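Local coordinates for protein Exo beta-1,2-glucooligosaccharide sophorohydrolase (non-reducing end) (Parabacteroides distasonis ATCC 8503, PDB 5Z06) that hydrolyses linear beta-1,2-glucan and beta-1,2-glucooligosaccharides of four or more units, releasing sophorose from the non-reducing end, at residues N191-I205 with S269-M282. Residues are numbered along the deposited sequence; the frame is centred on the assembly and turned at random.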
loop_
_atom_site.group_PDB
_atom_site.type_symbol
_atom_site.label_atom_id
_atom_site.label_comp_id
_atom_site.label_asym_id
_atom_site.label_seq_id
_atom_site.Cartn_x
_atom_site.Cartn_y
_atom_site.Cartn_z
ATOM N N ASN A 191 -2.304 -29.918 -2.897
ATOM C CA ASN A 191 -2.945 -29.904 -4.197
ATOM C C ASN A 191 -2.526 -28.679 -4.973
ATOM O O ASN A 191 -2.234 -27.629 -4.396
ATOM C CB ASN A 191 -4.463 -29.916 -4.025
ATOM C CG ASN A 191 -4.918 -31.018 -3.089
ATOM O OD1 ASN A 191 -5.637 -30.781 -2.117
ATOM N ND2 ASN A 191 -4.431 -32.222 -3.337
ATOM N N ALA A 192 -2.483 -28.837 -6.290
ATOM C CA ALA A 192 -2.307 -27.727 -7.191
ATOM C C ALA A 192 -3.477 -26.772 -7.004
ATOM O O ALA A 192 -4.629 -27.216 -6.852
ATOM C CB ALA A 192 -2.275 -28.213 -8.633
ATOM N N PRO A 193 -3.195 -25.461 -7.003
ATOM C CA PRO A 193 -4.312 -24.558 -7.131
ATOM C C PRO A 193 -4.934 -24.705 -8.513
ATOM O O PRO A 193 -4.248 -25.095 -9.466
ATOM C CB PRO A 193 -3.665 -23.183 -6.968
ATOM C CG PRO A 193 -2.266 -23.369 -7.415
ATOM C CD PRO A 193 -1.904 -24.750 -6.983
ATOM N N VAL A 194 -6.222 -24.410 -8.608
ATOM C CA VAL A 194 -6.868 -24.266 -9.904
ATOM C C VAL A 194 -6.379 -22.945 -10.499
ATOM O O VAL A 194 -6.741 -21.893 -9.998
ATOM C CB VAL A 194 -8.411 -24.267 -9.796
ATOM C CG1 VAL A 194 -9.059 -24.025 -11.162
ATOM C CG2 VAL A 194 -8.905 -25.593 -9.214
ATOM N N LEU A 195 -5.537 -23.019 -11.530
ATOM C CA LEU A 195 -5.112 -21.851 -12.308
ATOM C C LEU A 195 -6.176 -21.496 -13.337
ATOM O O LEU A 195 -6.466 -22.275 -14.255
ATOM C CB LEU A 195 -3.778 -22.137 -12.982
ATOM C CG LEU A 195 -2.959 -20.998 -13.584
ATOM C CD1 LEU A 195 -2.720 -19.896 -12.569
ATOM C CD2 LEU A 195 -1.633 -21.564 -14.069
ATOM N N GLN A 196 -6.764 -20.314 -13.164
ATOM C CA GLN A 196 -8.011 -19.961 -13.834
ATOM C C GLN A 196 -7.729 -19.409 -15.197
ATOM O O GLN A 196 -8.363 -19.803 -16.179
ATOM C CB GLN A 196 -8.797 -18.922 -13.045
ATOM C CG GLN A 196 -9.559 -19.462 -11.843
ATOM C CD GLN A 196 -10.290 -18.351 -11.091
ATOM O OE1 GLN A 196 -11.480 -18.463 -10.802
ATOM N NE2 GLN A 196 -9.578 -17.270 -10.777
ATOM N N GLU A 197 -6.809 -18.458 -15.260
ATOM C CA GLU A 197 -6.433 -17.896 -16.540
ATOM C C GLU A 197 -5.191 -17.075 -16.446
ATOM O O GLU A 197 -4.635 -16.844 -15.354
ATOM C CB GLU A 197 -7.567 -17.038 -17.138
ATOM C CG GLU A 197 -7.690 -17.038 -18.674
ATOM C CD GLU A 197 -7.188 -18.306 -19.385
ATOM O OE1 GLU A 197 -7.838 -19.374 -19.285
ATOM O OE2 GLU A 197 -6.131 -18.230 -20.060
ATOM N N ALA A 198 -4.725 -16.756 -17.644
ATOM C CA ALA A 198 -3.684 -15.809 -17.909
ATOM C C ALA A 198 -4.408 -14.696 -18.599
ATOM O O ALA A 198 -5.276 -14.940 -19.440
ATOM C CB ALA A 198 -2.657 -16.403 -18.850
ATOM N N LYS A 199 -4.073 -13.473 -18.243
ATOM C CA LYS A 199 -4.634 -12.329 -18.904
ATOM C C LYS A 199 -3.461 -11.447 -19.277
ATOM O O LYS A 199 -2.749 -10.938 -18.407
ATOM C CB LYS A 199 -5.666 -11.662 -17.979
ATOM C CG LYS A 199 -6.327 -10.405 -18.502
ATOM C CD LYS A 199 -6.891 -10.467 -19.915
ATOM C CE LYS A 199 -7.430 -9.092 -20.301
ATOM N NZ LYS A 199 -7.833 -9.069 -21.728
ATOM N N ALA A 200 -3.219 -11.325 -20.574
ATOM C CA ALA A 200 -2.112 -10.526 -21.055
ATOM C C ALA A 200 -2.557 -9.096 -21.196
ATOM O O ALA A 200 -3.719 -8.800 -21.426
ATOM C CB ALA A 200 -1.579 -11.040 -22.378
ATOM N N TYR A 201 -1.598 -8.216 -21.012
ATOM C CA TYR A 201 -1.735 -6.815 -21.322
ATOM C C TYR A 201 -0.553 -6.508 -22.242
ATOM O O TYR A 201 -0.197 -7.368 -23.051
ATOM C CB TYR A 201 -1.781 -6.028 -20.013
ATOM C CG TYR A 201 -3.015 -6.387 -19.234
ATOM C CD1 TYR A 201 -3.017 -7.495 -18.419
ATOM C CD2 TYR A 201 -4.194 -5.643 -19.351
ATOM C CE1 TYR A 201 -4.138 -7.851 -17.708
ATOM C CE2 TYR A 201 -5.330 -5.986 -18.639
ATOM C CZ TYR A 201 -5.282 -7.093 -17.814
ATOM O OH TYR A 201 -6.363 -7.512 -17.090
ATOM N N GLU A 202 0.065 -5.341 -22.137
ATOM C CA GLU A 202 1.130 -4.985 -23.056
ATOM C C GLU A 202 2.497 -5.475 -22.618
ATOM O O GLU A 202 3.302 -5.973 -23.430
ATOM C CB GLU A 202 1.152 -3.487 -23.249
ATOM C CG GLU A 202 2.171 -3.054 -24.295
ATOM C CD GLU A 202 2.228 -1.581 -24.442
ATOM O OE1 GLU A 202 3.258 -1.016 -24.061
ATOM O OE2 GLU A 202 1.257 -0.988 -24.926
ATOM N N ARG A 203 2.776 -5.298 -21.342
ATOM C CA ARG A 203 4.084 -5.615 -20.787
ATOM C C ARG A 203 4.021 -6.715 -19.763
ATOM O O ARG A 203 5.059 -7.117 -19.212
ATOM C CB ARG A 203 4.668 -4.367 -20.147
ATOM C CG ARG A 203 4.661 -3.157 -21.053
ATOM C CD ARG A 203 5.503 -3.400 -22.272
ATOM N NE ARG A 203 5.528 -2.212 -23.109
ATOM C CZ ARG A 203 6.555 -1.827 -23.850
ATOM N NH1 ARG A 203 7.672 -2.538 -23.878
ATOM N NH2 ARG A 203 6.462 -0.730 -24.579
ATOM N N HIS A 204 2.825 -7.236 -19.509
ATOM C CA HIS A 204 2.708 -8.224 -18.475
ATOM C C HIS A 204 1.566 -9.149 -18.707
ATOM O O HIS A 204 0.669 -8.838 -19.477
ATOM C CB HIS A 204 2.580 -7.569 -17.109
ATOM C CG HIS A 204 1.196 -7.163 -16.781
ATOM N ND1 HIS A 204 0.615 -6.037 -17.312
ATOM C CD2 HIS A 204 0.266 -7.741 -15.985
ATOM C CE1 HIS A 204 -0.619 -5.941 -16.855
ATOM N NE2 HIS A 204 -0.855 -6.961 -16.052
ATOM N N ILE A 205 1.648 -10.288 -18.023
ATOM C CA ILE A 205 0.599 -11.262 -17.976
ATOM C C ILE A 205 0.246 -11.472 -16.524
ATOM O O ILE A 205 1.109 -11.684 -15.681
ATOM C CB ILE A 205 1.007 -12.594 -18.617
ATOM C CG1 ILE A 205 1.417 -12.332 -20.063
ATOM C CG2 ILE A 205 -0.151 -13.593 -18.510
ATOM C CD1 ILE A 205 1.994 -13.522 -20.788
ATOM N N SER A 269 3.318 -29.534 -4.700
ATOM C CA SER A 269 2.153 -30.129 -5.309
ATOM C C SER A 269 2.445 -30.540 -6.736
ATOM O O SER A 269 3.492 -30.213 -7.319
ATOM C CB SER A 269 0.992 -29.135 -5.354
ATOM O OG SER A 269 1.202 -28.179 -6.386
ATOM N N ASN A 270 1.476 -31.225 -7.310
ATOM C CA ASN A 270 1.464 -31.404 -8.746
ATOM C C ASN A 270 1.243 -30.043 -9.423
ATOM O O ASN A 270 0.961 -29.041 -8.763
ATOM C CB ASN A 270 0.415 -32.446 -9.175
ATOM C CG ASN A 270 -1.001 -32.050 -8.825
ATOM O OD1 ASN A 270 -1.244 -31.394 -7.813
ATOM N ND2 ASN A 270 -1.951 -32.460 -9.657
ATOM N N ASP A 271 1.406 -30.034 -10.740
ATOM C CA ASP A 271 1.175 -28.854 -11.555
ATOM C C ASP A 271 -0.298 -28.494 -11.631
ATOM O O ASP A 271 -1.159 -29.375 -11.673
ATOM C CB ASP A 271 1.665 -29.091 -12.985
ATOM C CG ASP A 271 3.155 -29.128 -13.089
ATOM O OD1 ASP A 271 3.841 -28.865 -12.084
ATOM O OD2 ASP A 271 3.653 -29.416 -14.193
ATOM N N SER A 272 -0.575 -27.194 -11.679
ATOM C CA SER A 272 -1.881 -26.701 -12.104
ATOM C C SER A 272 -2.032 -27.004 -13.596
ATOM O O SER A 272 -1.063 -27.396 -14.247
ATOM C CB SER A 272 -1.975 -25.182 -11.877
ATOM O OG SER A 272 -0.965 -24.499 -12.604
ATOM N N GLN A 273 -3.213 -26.773 -14.162
ATOM C CA GLN A 273 -3.297 -26.755 -15.618
ATOM C C GLN A 273 -2.388 -25.616 -16.116
ATOM O O GLN A 273 -2.030 -24.692 -15.366
ATOM C CB GLN A 273 -4.744 -26.623 -16.146
ATOM C CG GLN A 273 -5.457 -25.292 -15.880
ATOM C CD GLN A 273 -6.529 -24.931 -16.914
ATOM O OE1 GLN A 273 -6.781 -25.674 -17.874
ATOM N NE2 GLN A 273 -7.167 -23.765 -16.721
ATOM N N THR A 274 -1.983 -25.713 -17.366
ATOM C CA THR A 274 -1.155 -24.696 -17.982
ATOM C C THR A 274 -2.069 -23.668 -18.626
ATOM O O THR A 274 -3.044 -24.021 -19.278
ATOM C CB THR A 274 -0.193 -25.323 -19.002
ATOM O OG1 THR A 274 0.754 -26.125 -18.287
ATOM C CG2 THR A 274 0.557 -24.255 -19.799
ATOM N N VAL A 275 -1.749 -22.397 -18.427
ATOM C CA VAL A 275 -2.453 -21.306 -19.102
ATOM C C VAL A 275 -1.422 -20.530 -19.874
ATOM O O VAL A 275 -0.245 -20.558 -19.527
ATOM C CB VAL A 275 -3.198 -20.376 -18.120
ATOM C CG1 VAL A 275 -4.277 -21.164 -17.400
ATOM C CG2 VAL A 275 -2.260 -19.713 -17.102
ATOM N N SER A 276 -1.857 -19.839 -20.917
ATOM C CA SER A 276 -0.962 -18.980 -21.672
ATOM C C SER A 276 -1.636 -17.706 -22.122
ATOM O O SER A 276 -2.862 -17.593 -22.143
ATOM C CB SER A 276 -0.391 -19.707 -22.893
ATOM O OG SER A 276 -1.422 -20.078 -23.791
ATOM N N ALA A 277 -0.806 -16.742 -22.487
ATOM C CA ALA A 277 -1.300 -15.531 -23.092
ATOM C C ALA A 277 -0.176 -14.856 -23.810
ATOM O O ALA A 277 0.998 -15.169 -23.608
ATOM C CB ALA A 277 -1.880 -14.614 -22.037
ATOM N N THR A 278 -0.540 -13.905 -24.647
ATOM C CA THR A 278 0.441 -13.173 -25.429
ATOM C C THR A 278 0.172 -11.709 -25.227
ATOM O O THR A 278 -0.960 -11.278 -25.398
ATOM C CB THR A 278 0.321 -13.511 -26.917
ATOM O OG1 THR A 278 0.313 -14.932 -27.062
ATOM C CG2 THR A 278 1.479 -12.881 -27.727
ATOM N N THR A 279 1.218 -10.955 -24.867
ATOM C CA THR A 279 1.121 -9.514 -24.748
ATOM C C THR A 279 0.885 -8.855 -26.087
ATOM O O THR A 279 1.281 -9.369 -27.098
ATOM C CB THR A 279 2.393 -8.863 -24.158
ATOM O OG1 THR A 279 3.537 -9.152 -24.988
ATOM C CG2 THR A 279 2.631 -9.315 -22.714
ATOM N N TYR A 280 0.288 -7.673 -26.064
ATOM C CA TYR A 280 -0.114 -6.981 -27.283
ATOM C C TYR A 280 -0.002 -5.486 -27.025
ATOM O O TYR A 280 -0.091 -5.060 -25.871
ATOM C CB TYR A 280 -1.562 -7.340 -27.656
ATOM C CG TYR A 280 -2.468 -7.270 -26.453
ATOM C CD1 TYR A 280 -2.569 -8.348 -25.590
ATOM C CD2 TYR A 280 -3.178 -6.122 -26.148
ATOM C CE1 TYR A 280 -3.360 -8.293 -24.467
ATOM C CE2 TYR A 280 -3.976 -6.056 -25.027
ATOM C CZ TYR A 280 -4.065 -7.141 -24.183
ATOM O OH TYR A 280 -4.849 -7.094 -23.054
ATOM N N PRO A 281 0.165 -4.686 -28.098
ATOM C CA PRO A 281 0.198 -3.245 -27.898
ATOM C C PRO A 281 -1.121 -2.726 -27.358
ATOM O O PRO A 281 -2.196 -3.190 -27.758
ATOM C CB PRO A 281 0.493 -2.667 -29.285
ATOM C CG PRO A 281 0.523 -3.813 -30.223
ATOM C CD PRO A 281 0.268 -5.083 -29.506
ATOM N N MET A 282 -1.021 -1.764 -26.448
ATOM C CA MET A 282 -2.180 -1.183 -25.809
ATOM C C MET A 282 -2.261 0.311 -26.077
ATOM O O MET A 282 -1.279 1.031 -26.044
ATOM C CB MET A 282 -2.151 -1.483 -24.313
ATOM C CG MET A 282 -2.565 -2.899 -23.971
ATOM S SD MET A 282 -2.368 -3.315 -22.229
ATOM C CE MET A 282 -3.686 -2.356 -21.513
HETATM O O HOH W 1 -5.476 -25.798 -12.691
#
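Leu195 and Val275 meet through methyl groups, Leu195 CD2 lying 3.6 Å from Val275 CG2, and Ala198 CB packs against that same valine methyl from further along the chain. Beyond them small residues suit the narrow seam: Ala277 CB fits between Ala198 CB (3.7 Å) and Ala200 CB (3.6 Å). Strands 194-200 and 275-278 run nearly parallel, 9° apart, yet belong to different sheets; they are first and last strands of a three- and a four-stranded sheet, consistent with a fibronectin type III-like sandwich. The two are not hydrogen-bonded as a sheet pair; side chains and a water join much of the contact, and past the strand ends Tyr280 N bonds to Tyr201 O. Gln273 NE2 reaches Leu195 O at 3.0 Å, almost straight at 173°, and a water bridges the N atoms of Leu195 and Gln273. Tyr280 OH grips Ala200 O at 2.6 Å, while Tyr201 O sits over one face of the Tyr280 ring. Glu202, its CG anti to the backbone N (chi1 -175°) and its chain extended, brings OE2 within 2.8 Å of Met282 N, while OE1 holds Arg203 NE at 2.7 Å and also bridges to Arg636. With an alanine here, Met282 N would probably lose this acceptor, and both arginines the negative charge they share. The seam is thus apolar in its middle and polar towards either end, the buried Glu202 carboxylate being balanced by two arginines, one from helix 624-636.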